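Local coordinates for protein diguanylate cyclase (Xanthomonas campestris pv. campestris, PDB 5H5O) that binds cyclic GMP through its cyclic nucleotide-binding domain, the part present here, and as a full-length protein probably makes cyclic di-GMP from two GTP, at residues Gly36-Ile41 with His76-Gly81; Phe66-Leu71 with Ile117-Asn122; Ala28-Gly33 with Ala80-Ser85; Phe17-Glu22 with Leu90-His95. All coordinates share one frame; numbering follows the deposited sequence.

In the fold
Contacts 1 and 2 bind different groups of the same cyclic GMP, their centres about 10 Å apart: residues 76-81 hold the phosphate, while residues 66-71 with 117-122 hold the ribose 2'-hydroxyl and add a weak bond to the phosphate. They also meet directly, F40 N lying 2.8 Å from F66 O. Contact 3 continues contact 1 along the chain, sharing A80 and G81, with centres about 9 Å apart, and its F30 touches the nucleotide. Contact 4 lies farther off, about 17 Å from contact 2 between centres and on the opposite side of the chain's centre; it joins contact 1 through neighbouring strands 39-44 and 88-93 of one sheet.

Contact 1 (Gly36-Ile41 with His76-Gly81). With PCG (cyclic guanosine monophosphate), chain C.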
loop_
_atom_site.group_PDB
_atom_site.type_symbol
_atom_site.label_atom_id
_atom_site.label_comp_id
_atom_site.label_asym_id
_atom_site.label_seq_id
_atom_site.Cartn_x
_atom_site.Cartn_y
_atom_site.Cartn_z
ATOM N N GLY A 36 4.241 -14.719 -8.876
ATOM C CA GLY A 36 5.504 -14.337 -8.266
ATOM C C GLY A 36 5.282 -13.861 -6.851
ATOM O O GLY A 36 4.500 -12.947 -6.629
ATOM N N THR A 37 5.969 -14.473 -5.893
ATOM C CA THR A 37 5.718 -14.171 -4.495
ATOM C C THR A 37 6.941 -13.575 -3.797
ATOM O O THR A 37 6.959 -13.439 -2.581
ATOM C CB THR A 37 5.279 -15.428 -3.743
ATOM O OG1 THR A 37 6.296 -16.426 -3.886
ATOM C CG2 THR A 37 3.968 -15.956 -4.325
ATOM N N GLN A 38 7.965 -13.213 -4.557
ATOM C CA GLN A 38 9.112 -12.568 -3.932
ATOM C C GLN A 38 9.283 -11.177 -4.491
ATOM O O GLN A 38 8.865 -10.904 -5.613
ATOM C CB GLN A 38 10.393 -13.374 -4.153
ATOM C CG GLN A 38 10.688 -13.590 -5.586
ATOM C CD GLN A 38 10.319 -14.968 -6.043
ATOM O OE1 GLN A 38 9.199 -15.205 -6.500
ATOM N NE2 GLN A 38 11.266 -15.897 -5.934
HETATM N N MSE A 39 9.874 -10.288 -3.692
HETATM C CA MSE A 39 10.242 -8.969 -4.176
HETATM C C MSE A 39 11.749 -8.909 -4.298
HETATM O O MSE A 39 12.462 -9.803 -3.824
HETATM C CB MSE A 39 9.788 -7.871 -3.225
HETATM C CG MSE A 39 10.446 -7.933 -1.863
HETATM SE SE MSE A 39 10.063 -6.315 -0.869
HETATM C CE MSE A 39 11.254 -5.068 -1.774
ATOM N N PHE A 40 12.231 -7.833 -4.903
ATOM C CA PHE A 40 13.658 -7.683 -5.168
ATOM C C PHE A 40 14.177 -6.285 -4.883
ATOM O O PHE A 40 13.486 -5.299 -5.109
ATOM C CB PHE A 40 13.943 -8.023 -6.627
ATOM C CG PHE A 40 13.607 -9.430 -6.985
ATOM C CD1 PHE A 40 14.524 -10.449 -6.763
ATOM C CD2 PHE A 40 12.367 -9.746 -7.529
ATOM C CE1 PHE A 40 14.211 -11.762 -7.088
ATOM C CE2 PHE A 40 12.051 -11.050 -7.853
ATOM C CZ PHE A 40 12.971 -12.061 -7.629
ATOM N N ILE A 41 15.415 -6.199 -4.407
ATOM C CA ILE A 41 16.099 -4.911 -4.351
ATOM C C ILE A 41 17.378 -4.935 -5.204
ATOM O O ILE A 41 18.233 -5.827 -5.052
ATOM C CB ILE A 41 16.435 -4.495 -2.897
ATOM C CG1 ILE A 41 15.186 -4.581 -1.997
ATOM C CG2 ILE A 41 17.025 -3.110 -2.885
ATOM C CD1 ILE A 41 15.484 -4.862 -0.518
ATOM N N HIS A 76 -1.295 -12.500 -7.231
ATOM C CA HIS A 76 -0.984 -11.343 -8.059
ATOM C C HIS A 76 -0.278 -11.824 -9.308
ATOM O O HIS A 76 0.537 -12.746 -9.254
ATOM C CB HIS A 76 -0.052 -10.401 -7.303
ATOM C CG HIS A 76 0.414 -9.222 -8.105
ATOM N ND1 HIS A 76 -0.438 -8.224 -8.519
ATOM C CD2 HIS A 76 1.652 -8.873 -8.544
ATOM C CE1 HIS A 76 0.252 -7.312 -9.186
ATOM N NE2 HIS A 76 1.520 -7.682 -9.215
ATOM N N ALA A 77 -0.583 -11.199 -10.435
ATOM C CA ALA A 77 0.160 -11.466 -11.658
ATOM C C ALA A 77 1.100 -10.292 -11.896
ATOM O O ALA A 77 0.678 -9.138 -11.834
ATOM C CB ALA A 77 -0.779 -11.630 -12.831
ATOM N N ARG A 78 2.369 -10.600 -12.152
ATOM C CA ARG A 78 3.403 -9.583 -12.353
ATOM C C ARG A 78 2.938 -8.512 -13.346
ATOM O O ARG A 78 2.582 -8.820 -14.494
ATOM C CB ARG A 78 4.707 -10.223 -12.849
ATOM C CG ARG A 78 5.380 -11.211 -11.882
ATOM C CD ARG A 78 5.870 -10.548 -10.608
ATOM N NE ARG A 78 6.835 -11.385 -9.894
ATOM C CZ ARG A 78 7.252 -11.133 -8.653
ATOM N NH1 ARG A 78 6.779 -10.073 -7.997
ATOM N NH2 ARG A 78 8.126 -11.943 -8.059
ATOM N N SER A 79 2.933 -7.264 -12.887
ATOM C CA SER A 79 2.503 -6.129 -13.700
ATOM C C SER A 79 3.500 -5.798 -14.818
ATOM O O SER A 79 3.167 -5.128 -15.786
ATOM C CB SER A 79 2.334 -4.897 -12.826
ATOM O OG SER A 79 1.588 -5.205 -11.677
ATOM N N ALA A 80 4.728 -6.260 -14.680
ATOM C CA ALA A 80 5.710 -6.000 -15.718
ATOM C C ALA A 80 6.644 -7.174 -15.846
ATOM O O ALA A 80 6.733 -8.003 -14.943
ATOM C CB ALA A 80 6.486 -4.714 -15.419
ATOM N N GLY A 81 7.314 -7.261 -16.988
ATOM C CA GLY A 81 8.438 -8.159 -17.126
ATOM C C GLY A 81 9.674 -7.480 -16.553
ATOM O O GLY A 81 9.839 -6.255 -16.675
HETATM P PA PCG C . 5.133 -6.728 -9.469
HETATM O O1A PCG C . 5.610 -7.828 -8.581
HETATM O O2A PCG C . 3.788 -6.439 -10.056
HETATM O "O5'" PCG C . 6.081 -6.857 -10.359
HETATM C "C5'" PCG C . 6.192 -5.789 -11.305
HETATM C "C4'" PCG C . 6.546 -4.603 -10.449
HETATM O "O4'" PCG C . 6.712 -3.322 -11.000
HETATM C "C3'" PCG C . 5.559 -4.408 -9.340
HETATM O "O3'" PCG C . 5.460 -5.635 -8.569
HETATM C "C2'" PCG C . 6.136 -3.177 -8.697
HETATM O "O2'" PCG C . 7.073 -3.388 -7.638
HETATM C "C1'" PCG C . 6.858 -2.482 -9.862
HETATM N N9 PCG C . 6.412 -1.213 -10.529
HETATM C C8 PCG C . 7.215 -0.181 -10.813
HETATM N N7 PCG C . 6.543 0.822 -11.405
HETATM C C5 PCG C . 5.280 0.452 -11.516
HETATM C C6 PCG C . 4.030 1.054 -12.049
HETATM O O6 PCG C . 4.064 2.187 -12.541
HETATM N N1 PCG C . 2.873 0.339 -11.980
HETATM C C2 PCG C . 2.824 -0.903 -11.444
HETATM N N2 PCG C . 1.646 -1.560 -11.405
HETATM N N3 PCG C . 3.948 -1.527 -10.929
HETATM C C4 PCG C . 5.171 -0.901 -10.941
HETATM O O HOH W 1 3.329 -11.627 -8.924
HETATM O O HOH W 2 1.509 -14.573 -7.739
HETATM O O HOH W 3 9.825 -14.071 -9.374
#
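R78 carries the contact, donating through NH2 to the backbone O of Q38 at 2.8 Å with an N-H...O angle of 163°; the bond uses a carbonyl lone pair and lies in the guanidinium plane. NH1 adds a weak bond to the same oxygen. Over one face of the guanidinium sits the CA of G36, 3.6 Å from NH2, while the ring of F40 presents its edge to NH2.

Hydrogen bonds to cyclic GMP follow. R78 NH1 reaches phosphate O1A at 2.6 Å. O2A accepts three bonds, from H76 NE2 at 2.7 Å and from both N and OG of S79; H76 meets it in the ring plane, its CG anti to the backbone N (chi1 176°). This is the phosphate-binding part of the cyclic nucleotide-binding domain, where an arginine faces the cyclic phosphate.

Water supplies the remaining links: two waters join the backbone of G36 to H76 O, and a third accepts from R78 NH2 while donating weakly to Q38 OE1.

Contact 2 (Phe66-Leu71 with Ile117-Asn122). With PCG (cyclic guanosine monophosphate), chain C.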
loop_
_atom_site.group_PDB
_atom_site.type_symbol
_atom_site.label_atom_id
_atom_site.label_comp_id
_atom_site.label_asym_id
_atom_site.label_seq_id
_atom_site.Cartn_x
_atom_site.Cartn_y
_atom_site.Cartn_z
ATOM N N PHE A 66 11.388 -3.551 -6.182
ATOM C CA PHE A 66 10.264 -3.853 -7.064
ATOM C C PHE A 66 9.779 -5.245 -6.759
ATOM O O PHE A 66 10.509 -6.041 -6.171
ATOM C CB PHE A 66 10.674 -3.756 -8.539
ATOM C CG PHE A 66 11.788 -4.709 -8.945
ATOM C CD1 PHE A 66 11.503 -5.913 -9.577
ATOM C CD2 PHE A 66 13.115 -4.381 -8.727
ATOM C CE1 PHE A 66 12.527 -6.782 -9.982
ATOM C CE2 PHE A 66 14.151 -5.249 -9.126
ATOM C CZ PHE A 66 13.862 -6.436 -9.755
ATOM N N GLY A 67 8.550 -5.547 -7.161
ATOM C CA GLY A 67 8.005 -6.870 -6.936
ATOM C C GLY A 67 7.284 -7.041 -5.612
ATOM O O GLY A 67 6.843 -8.150 -5.292
ATOM N N GLU A 68 7.152 -5.953 -4.849
ATOM C CA GLU A 68 6.484 -6.025 -3.540
ATOM C C GLU A 68 4.999 -6.389 -3.674
ATOM O O GLU A 68 4.442 -7.009 -2.777
ATOM C CB GLU A 68 6.699 -4.744 -2.706
ATOM C CG GLU A 68 5.805 -3.529 -3.052
ATOM C CD GLU A 68 6.120 -2.889 -4.402
ATOM O OE1 GLU A 68 7.056 -3.347 -5.089
ATOM O OE2 GLU A 68 5.431 -1.916 -4.771
ATOM N N LEU A 69 4.382 -6.034 -4.803
ATOM C CA LEU A 69 3.000 -6.444 -5.091
ATOM C C LEU A 69 2.861 -7.963 -5.150
ATOM O O LEU A 69 1.933 -8.537 -4.568
ATOM C CB LEU A 69 2.499 -5.845 -6.414
ATOM C CG LEU A 69 2.504 -4.319 -6.548
ATOM C CD1 LEU A 69 1.913 -3.896 -7.895
ATOM C CD2 LEU A 69 1.753 -3.654 -5.392
ATOM N N GLY A 70 3.785 -8.605 -5.864
ATOM C CA GLY A 70 3.817 -10.051 -5.941
ATOM C C GLY A 70 4.014 -10.659 -4.565
ATOM O O GLY A 70 3.447 -11.696 -4.223
ATOM N N LEU A 71 4.818 -9.990 -3.760
ATOM C CA LEU A 71 5.102 -10.451 -2.414
ATOM C C LEU A 71 3.866 -10.353 -1.505
ATOM O O LEU A 71 3.578 -11.270 -0.746
ATOM C CB LEU A 71 6.239 -9.624 -1.835
ATOM C CG LEU A 71 6.673 -9.946 -0.401
ATOM C CD1 LEU A 71 7.472 -11.238 -0.353
ATOM C CD2 LEU A 71 7.469 -8.791 0.187
ATOM N N ILE A 117 3.040 2.109 -0.309
ATOM C CA ILE A 117 1.725 2.643 -0.678
ATOM C C ILE A 117 1.828 3.968 -1.440
ATOM O O ILE A 117 1.192 4.135 -2.473
ATOM C CB ILE A 117 0.840 2.835 0.556
ATOM C CG1 ILE A 117 0.391 1.473 1.072
ATOM C CG2 ILE A 117 -0.389 3.690 0.219
ATOM C CD1 ILE A 117 -0.046 1.488 2.529
ATOM N N VAL A 118 2.641 4.893 -0.931
ATOM C CA VAL A 118 2.873 6.152 -1.616
ATOM C C VAL A 118 3.399 5.908 -3.034
ATOM O O VAL A 118 2.883 6.476 -3.994
ATOM C CB VAL A 118 3.870 7.046 -0.865
ATOM C CG1 VAL A 118 4.135 8.308 -1.671
ATOM C CG2 VAL A 118 3.346 7.394 0.540
ATOM N N ARG A 119 4.402 5.041 -3.165
ATOM C CA ARG A 119 4.985 4.752 -4.469
ATOM C C ARG A 119 3.924 4.175 -5.411
ATOM O O ARG A 119 3.791 4.615 -6.548
ATOM C CB ARG A 119 6.178 3.793 -4.331
ATOM C CG ARG A 119 7.151 3.812 -5.517
ATOM C CD ARG A 119 7.964 2.514 -5.620
ATOM N NE ARG A 119 7.104 1.378 -5.945
ATOM C CZ ARG A 119 7.449 0.347 -6.714
ATOM N NH1 ARG A 119 8.663 0.278 -7.259
ATOM N NH2 ARG A 119 6.568 -0.620 -6.937
ATOM N N VAL A 120 3.151 3.219 -4.912
ATOM C CA VAL A 120 2.188 2.488 -5.728
ATOM C C VAL A 120 0.977 3.330 -6.141
ATOM O O VAL A 120 0.452 3.173 -7.244
ATOM C CB VAL A 120 1.758 1.182 -5.032
ATOM C CG1 VAL A 120 0.608 0.509 -5.775
ATOM C CG2 VAL A 120 2.954 0.239 -4.952
ATOM N N VAL A 121 0.535 4.226 -5.267
ATOM C CA VAL A 121 -0.547 5.136 -5.628
ATOM C C VAL A 121 -0.048 6.108 -6.698
ATOM O O VAL A 121 -0.817 6.569 -7.547
ATOM C CB VAL A 121 -1.121 5.861 -4.393
ATOM C CG1 VAL A 121 -2.030 7.024 -4.800
ATOM C CG2 VAL A 121 -1.878 4.861 -3.533
ATOM N N ASN A 122 1.256 6.360 -6.682
ATOM C CA ASN A 122 1.891 7.196 -7.690
ATOM C C ASN A 122 2.498 6.380 -8.836
ATOM O O ASN A 122 3.452 6.821 -9.474
ATOM C CB ASN A 122 2.970 8.077 -7.053
ATOM C CG ASN A 122 2.394 9.132 -6.130
ATOM O OD1 ASN A 122 1.209 9.454 -6.199
ATOM N ND2 ASN A 122 3.232 9.678 -5.259
HETATM P PA PCG C . 5.133 -6.728 -9.469
HETATM O O1A PCG C . 5.610 -7.828 -8.581
HETATM O O2A PCG C . 3.788 -6.439 -10.056
HETATM O "O5'" PCG C . 6.081 -6.857 -10.359
HETATM C "C5'" PCG C . 6.192 -5.789 -11.305
HETATM C "C4'" PCG C . 6.546 -4.603 -10.449
HETATM O "O4'" PCG C . 6.712 -3.322 -11.000
HETATM C "C3'" PCG C . 5.559 -4.408 -9.340
HETATM O "O3'" PCG C . 5.460 -5.635 -8.569
HETATM C "C2'" PCG C . 6.136 -3.177 -8.697
HETATM O "O2'" PCG C . 7.073 -3.388 -7.638
HETATM C "C1'" PCG C . 6.858 -2.482 -9.862
HETATM N N9 PCG C . 6.412 -1.213 -10.529
HETATM C C8 PCG C . 7.215 -0.181 -10.813
HETATM N N7 PCG C . 6.543 0.822 -11.405
HETATM C C5 PCG C . 5.280 0.452 -11.516
HETATM C C6 PCG C . 4.030 1.054 -12.049
HETATM O O6 PCG C . 4.064 2.187 -12.541
HETATM N N1 PCG C . 2.873 0.339 -11.980
HETATM C C2 PCG C . 2.824 -0.903 -11.444
HETATM N N2 PCG C . 1.646 -1.560 -11.405
HETATM N N3 PCG C . 3.948 -1.527 -10.929
HETATM C C4 PCG C . 5.171 -0.901 -10.941
#
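The guanidinium of R119 and the carboxylate of E68 meet with their planes 74° apart, joined by a salt bridge of 2.8 Å between R119 NH2 and E68 OE2. The oxygen approaches the guanidinium obliquely, whereas the ribose O2' of cyclic GMP lies at its edge, near the plane. R119 NH2 therefore serves two partners, its hydrogen bond to O2' being weak at 2.9 Å.

E68 divides its oxygens between protein and nucleotide. While OE2 takes the salt bridge, OE1 accepts from O2' at 2.5 Å, and G67 N donates to the same hydroxyl at 2.7 Å; O2' is thus gripped by three residues. The bend of the E68 chain at chi2 (-70°) sets CD where its two oxygens reach O2' and R119 NH2. OE2 also lies 3.3 Å from V120 CG2, the side chains of E68 and V120 running past each other in opposite directions. Beside this polar cluster, L69 CD2 packs on V120 CG2 at 4.1 Å, and L69 also packs on V121 of the second subunit.

G67 occupies the N-cap position of helix 68-72, and G70 N, within that helix, makes a weak bond of 3.4 Å to phosphate O1A. A short helix that begins at the nucleotide and carries a glutamate to the ribose 2'-hydroxyl is characteristic of the phosphate-binding cassette of cyclic nucleotide-binding domains; here R119 of helix 106-121 also reaches that hydroxyl.

Contact 3 (Ala28-Gly33 with Ala80-Ser85)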
loop_
_atom_site.group_PDB
_atom_site.type_symbol
_atom_site.label_atom_id
_atom_site.label_comp_id
_atom_site.label_asym_id
_atom_site.label_seq_id
_atom_site.Cartn_x
_atom_site.Cartn_y
_atom_site.Cartn_z
ATOM N N ALA A 28 16.271 -12.532 -18.237
ATOM C CA ALA A 28 14.997 -12.209 -17.631
ATOM C C ALA A 28 14.984 -12.712 -16.192
ATOM O O ALA A 28 15.509 -13.791 -15.896
ATOM C CB ALA A 28 13.869 -12.834 -18.429
ATOM N N LEU A 29 14.405 -11.913 -15.301
ATOM C CA LEU A 29 14.180 -12.314 -13.920
ATOM C C LEU A 29 12.782 -12.919 -13.807
ATOM O O LEU A 29 12.584 -13.974 -13.189
ATOM C CB LEU A 29 14.311 -11.106 -12.999
ATOM C CG LEU A 29 14.129 -11.361 -11.506
ATOM C CD1 LEU A 29 15.248 -12.264 -10.998
ATOM C CD2 LEU A 29 14.094 -10.024 -10.746
ATOM N N PHE A 30 11.814 -12.236 -14.410
ATOM C CA PHE A 30 10.479 -12.789 -14.572
ATOM C C PHE A 30 9.698 -12.124 -15.708
ATOM O O PHE A 30 10.037 -11.021 -16.159
ATOM C CB PHE A 30 9.672 -12.749 -13.263
ATOM C CG PHE A 30 9.569 -11.385 -12.637
ATOM C CD1 PHE A 30 8.722 -10.423 -13.157
ATOM C CD2 PHE A 30 10.290 -11.085 -11.504
ATOM C CE1 PHE A 30 8.620 -9.182 -12.574
ATOM C CE2 PHE A 30 10.185 -9.861 -10.910
ATOM C CZ PHE A 30 9.347 -8.900 -11.443
ATOM N N GLU A 31 8.655 -12.817 -16.165
ATOM C CA GLU A 31 7.819 -12.337 -17.255
ATOM C C GLU A 31 6.561 -11.681 -16.741
ATOM O O GLU A 31 6.021 -12.071 -15.694
ATOM C CB GLU A 31 7.427 -13.496 -18.170
ATOM C CG GLU A 31 8.614 -14.252 -18.730
ATOM C CD GLU A 31 9.592 -13.337 -19.439
ATOM O OE1 GLU A 31 9.144 -12.380 -20.110
ATOM O OE2 GLU A 31 10.812 -13.568 -19.316
ATOM N N ARG A 32 6.091 -10.687 -17.491
ATOM C CA ARG A 32 4.851 -10.008 -17.164
ATOM C C ARG A 32 3.696 -11.004 -17.198
ATOM O O ARG A 32 3.583 -11.799 -18.128
ATOM C CB ARG A 32 4.578 -8.875 -18.160
ATOM C CG ARG A 32 3.328 -8.053 -17.843
ATOM C CD ARG A 32 3.221 -6.812 -18.728
ATOM N NE ARG A 32 2.780 -7.148 -20.080
ATOM C CZ ARG A 32 3.589 -7.245 -21.131
ATOM N NH1 ARG A 32 3.085 -7.564 -22.318
ATOM N NH2 ARG A 32 4.895 -7.017 -21.000
ATOM N N GLY A 33 2.854 -10.968 -16.172
ATOM C CA GLY A 33 1.699 -11.843 -16.110
ATOM C C GLY A 33 1.932 -13.107 -15.303
ATOM O O GLY A 33 0.999 -13.863 -15.049
ATOM N N ALA A 80 4.728 -6.260 -14.680
ATOM C CA ALA A 80 5.710 -6.000 -15.718
ATOM C C ALA A 80 6.644 -7.174 -15.846
ATOM O O ALA A 80 6.733 -8.003 -14.943
ATOM C CB ALA A 80 6.486 -4.714 -15.419
ATOM N N GLY A 81 7.314 -7.261 -16.988
ATOM C CA GLY A 81 8.438 -8.159 -17.126
ATOM C C GLY A 81 9.674 -7.480 -16.553
ATOM O O GLY A 81 9.839 -6.255 -16.675
ATOM N N ALA A 82 10.529 -8.265 -15.905
ATOM C CA ALA A 82 11.769 -7.741 -15.331
ATOM C C ALA A 82 12.964 -8.431 -15.964
ATOM O O ALA A 82 12.960 -9.656 -16.120
ATOM C CB ALA A 82 11.776 -7.920 -13.798
ATOM N N SER A 83 13.981 -7.648 -16.327
ATOM C CA SER A 83 15.153 -8.182 -17.006
ATOM C C SER A 83 16.391 -7.318 -16.760
ATOM O O SER A 83 16.303 -6.115 -16.501
ATOM C CB SER A 83 14.888 -8.353 -18.511
ATOM O OG SER A 83 14.960 -7.110 -19.198
ATOM N N ALA A 84 17.553 -7.952 -16.800
ATOM C CA ALA A 84 18.783 -7.252 -16.462
ATOM C C ALA A 84 19.337 -6.534 -17.689
ATOM O O ALA A 84 19.526 -7.135 -18.750
ATOM C CB ALA A 84 19.813 -8.208 -15.851
ATOM N N SER A 85 19.579 -5.239 -17.539
ATOM C CA SER A 85 20.127 -4.443 -18.625
ATOM C C SER A 85 21.610 -4.754 -18.746
ATOM O O SER A 85 22.147 -4.905 -19.839
ATOM C CB SER A 85 19.910 -2.957 -18.337
ATOM O OG SER A 85 20.421 -2.169 -19.383
#
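The ring of F30 turns one face to the methyl of A82, whose CB lies 3.7 Å from the ring centroid and 17° off the normal, a CH-pi contact displaced toward the rim at CZ and CE1. A80 O approaches the same ring in its plane, 3.3 Å from CE1. A chi1 of 55° puts CG of F30 between the backbone N and the carbonyl carbon, from where the ring comes over A82 CB. L29 approaches A82 as well, CB to CB at 4.1 Å, whereas R32 lays its CB against the backbone of the opposing segment, 3.4 Å from G81 N.

The backbone bonds beside them are those of a bulge. A82 O accepts from L29 N at 2.8 Å and weakly from F30 N at 3.3 Å, while A82 N returns a bond to F30 O at 2.8 Å. Beyond the pair, F30 makes a cation-pi contact with R78 and packs on F66 and F40. Two consecutive residues set against one on an antiparallel partner make a classic beta bulge, here at the edge of the cyclic nucleotide-binding beta roll.

Contact 4 (Phe17-Glu22 with Leu90-His95); sequences FGRMRE and LIELAH
R21 reaches across to E92 in a two-pronged salt bridge. Its CB leaves the strand 4.0 Å from L90 O, and CG and CD pass beside E92 OE1, CG at 3.7 Å. The bend at chi2 (58°) sets CD off the extended course, and a second at chi3 (92°) places NE beside E92 OE1. NE then donates to E92 OE1 and NH2 to E92 OE2, each at 2.9 Å, the NH2 bond nearly straight at 171°. Both oxygens are met from above the carboxylate plane. At the tip, NH1 lies over the centre of the R19 guanidinium, 3.4 Å above its plane; R19 itself is held by NE and NH2, both bonded to M20 O.

On the other face, selenomethionine M20 places SE 3.7 Å from I91 CG1. Four backbone bonds pair R19 with E92 and R21 with L90, among them E92 N to R19 O at 2.7 Å. Within this chain strand 19-23 is an outermost strand of its antiparallel sheet, with 88-93 lying between it and 39-44, while L93 packs on F14 of helix 8-17 and F98 of helix 95-104.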
loop_
_atom_site.group_PDB
_atom_site.type_symbol
_atom_site.label_atom_id
_atom_site.label_comp_id
_atom_site.label_asym_id
_atom_site.label_seq_id
_atom_site.Cartn_x
_atom_site.Cartn_y
_atom_site.Cartn_z
ATOM N N PHE A 17 17.739 -11.079 5.970
ATOM C CA PHE A 17 16.585 -11.984 6.013
ATOM C C PHE A 17 16.351 -12.662 4.666
ATOM O O PHE A 17 15.752 -13.728 4.592
ATOM C CB PHE A 17 15.322 -11.235 6.473
ATOM C CG PHE A 17 15.254 -11.038 7.956
ATOM C CD1 PHE A 17 14.390 -11.798 8.730
ATOM C CD2 PHE A 17 16.090 -10.118 8.590
ATOM C CE1 PHE A 17 14.342 -11.634 10.117
ATOM C CE2 PHE A 17 16.038 -9.937 9.960
ATOM C CZ PHE A 17 15.159 -10.704 10.731
ATOM N N GLY A 18 16.836 -12.037 3.599
ATOM C CA GLY A 18 16.661 -12.586 2.266
ATOM C C GLY A 18 17.898 -13.316 1.784
ATOM O O GLY A 18 18.590 -13.968 2.570
ATOM N N ARG A 19 18.172 -13.215 0.487
ATOM C CA ARG A 19 19.411 -13.743 -0.061
ATOM C C ARG A 19 19.840 -12.963 -1.292
ATOM O O ARG A 19 19.118 -12.096 -1.776
ATOM C CB ARG A 19 19.268 -15.219 -0.395
ATOM C CG ARG A 19 18.081 -15.527 -1.265
ATOM C CD ARG A 19 18.366 -16.762 -2.048
ATOM N NE ARG A 19 19.667 -16.633 -2.698
ATOM C CZ ARG A 19 20.441 -17.656 -3.042
ATOM N NH1 ARG A 19 20.045 -18.901 -2.802
ATOM N NH2 ARG A 19 21.605 -17.428 -3.630
HETATM N N MSE A 20 21.024 -13.268 -1.798
HETATM C CA MSE A 20 21.571 -12.517 -2.928
HETATM C C MSE A 20 21.399 -13.321 -4.196
HETATM O O MSE A 20 21.384 -14.554 -4.176
HETATM C CB MSE A 20 23.060 -12.192 -2.714
HETATM C CG MSE A 20 23.357 -11.469 -1.400
HETATM SE SE MSE A 20 22.283 -9.852 -1.168
HETATM C CE MSE A 20 22.917 -8.902 -2.727
ATOM N N ARG A 21 21.301 -12.614 -5.306
ATOM C CA ARG A 21 21.024 -13.243 -6.580
ATOM C C ARG A 21 21.797 -12.481 -7.646
ATOM O O ARG A 21 21.705 -11.254 -7.740
ATOM C CB ARG A 21 19.513 -13.199 -6.848
ATOM C CG ARG A 21 18.967 -14.328 -7.705
ATOM C CD ARG A 21 19.248 -15.703 -7.109
ATOM N NE ARG A 21 18.191 -16.228 -6.243
ATOM C CZ ARG A 21 18.161 -17.488 -5.804
ATOM N NH1 ARG A 21 19.120 -18.334 -6.162
ATOM N NH2 ARG A 21 17.185 -17.917 -5.016
ATOM N N GLU A 22 22.581 -13.203 -8.433
ATOM C CA GLU A 22 23.292 -12.585 -9.541
ATOM C C GLU A 22 22.496 -12.813 -10.793
ATOM O O GLU A 22 21.888 -13.864 -10.966
ATOM C CB GLU A 22 24.688 -13.192 -9.697
ATOM C CG GLU A 22 25.639 -12.785 -8.592
ATOM C CD GLU A 22 26.920 -13.588 -8.592
ATOM O OE1 GLU A 22 27.240 -14.204 -9.631
ATOM O OE2 GLU A 22 27.601 -13.604 -7.542
ATOM N N LEU A 90 21.086 -8.545 -6.943
ATOM C CA LEU A 90 19.815 -8.237 -6.310
ATOM C C LEU A 90 19.737 -8.849 -4.932
ATOM O O LEU A 90 20.305 -9.917 -4.686
ATOM C CB LEU A 90 18.670 -8.816 -7.139
ATOM C CG LEU A 90 18.577 -8.515 -8.635
ATOM C CD1 LEU A 90 17.389 -9.227 -9.246
ATOM C CD2 LEU A 90 18.447 -7.033 -8.874
ATOM N N ILE A 91 19.024 -8.177 -4.033
ATOM C CA ILE A 91 18.503 -8.854 -2.846
ATOM C C ILE A 91 17.169 -9.487 -3.227
ATOM O O ILE A 91 16.274 -8.819 -3.754
ATOM C CB ILE A 91 18.265 -7.885 -1.682
ATOM C CG1 ILE A 91 19.596 -7.284 -1.209
ATOM C CG2 ILE A 91 17.522 -8.596 -0.522
ATOM C CD1 ILE A 91 19.409 -5.950 -0.513
ATOM N N GLU A 92 17.049 -10.786 -2.987
ATOM C CA GLU A 92 15.798 -11.493 -3.211
ATOM C C GLU A 92 15.148 -11.824 -1.867
ATOM O O GLU A 92 15.738 -12.506 -1.032
ATOM C CB GLU A 92 16.057 -12.755 -4.015
ATOM C CG GLU A 92 14.849 -13.640 -4.260
ATOM C CD GLU A 92 15.219 -14.887 -5.049
ATOM O OE1 GLU A 92 15.665 -14.761 -6.207
ATOM O OE2 GLU A 92 15.070 -15.994 -4.504
ATOM N N LEU A 93 13.927 -11.330 -1.669
ATOM C CA LEU A 93 13.212 -11.506 -0.411
ATOM C C LEU A 93 11.939 -12.331 -0.630
ATOM O O LEU A 93 11.005 -11.886 -1.289
ATOM C CB LEU A 93 12.875 -10.129 0.148
ATOM C CG LEU A 93 12.706 -9.798 1.635
ATOM C CD1 LEU A 93 11.281 -9.884 2.021
ATOM C CD2 LEU A 93 13.598 -10.609 2.591
ATOM N N ALA A 94 11.921 -13.542 -0.082
ATOM C CA ALA A 94 10.802 -14.455 -0.265
ATOM C C ALA A 94 9.688 -14.207 0.743
ATOM O O ALA A 94 9.887 -13.567 1.779
ATOM C CB ALA A 94 11.280 -15.918 -0.187
ATOM N N HIS A 95 8.512 -14.736 0.421
ATOM C CA HIS A 95 7.322 -14.606 1.252
ATOM C C HIS A 95 7.594 -14.921 2.724
ATOM O O HIS A 95 7.255 -14.128 3.604
ATOM C CB HIS A 95 6.226 -15.532 0.708
ATOM C CG HIS A 95 4.938 -15.457 1.464
ATOM N ND1 HIS A 95 4.662 -16.265 2.547
ATOM C CD2 HIS A 95 3.852 -14.666 1.293
ATOM C CE1 HIS A 95 3.458 -15.976 3.008
ATOM N NE2 HIS A 95 2.946 -15.009 2.266
#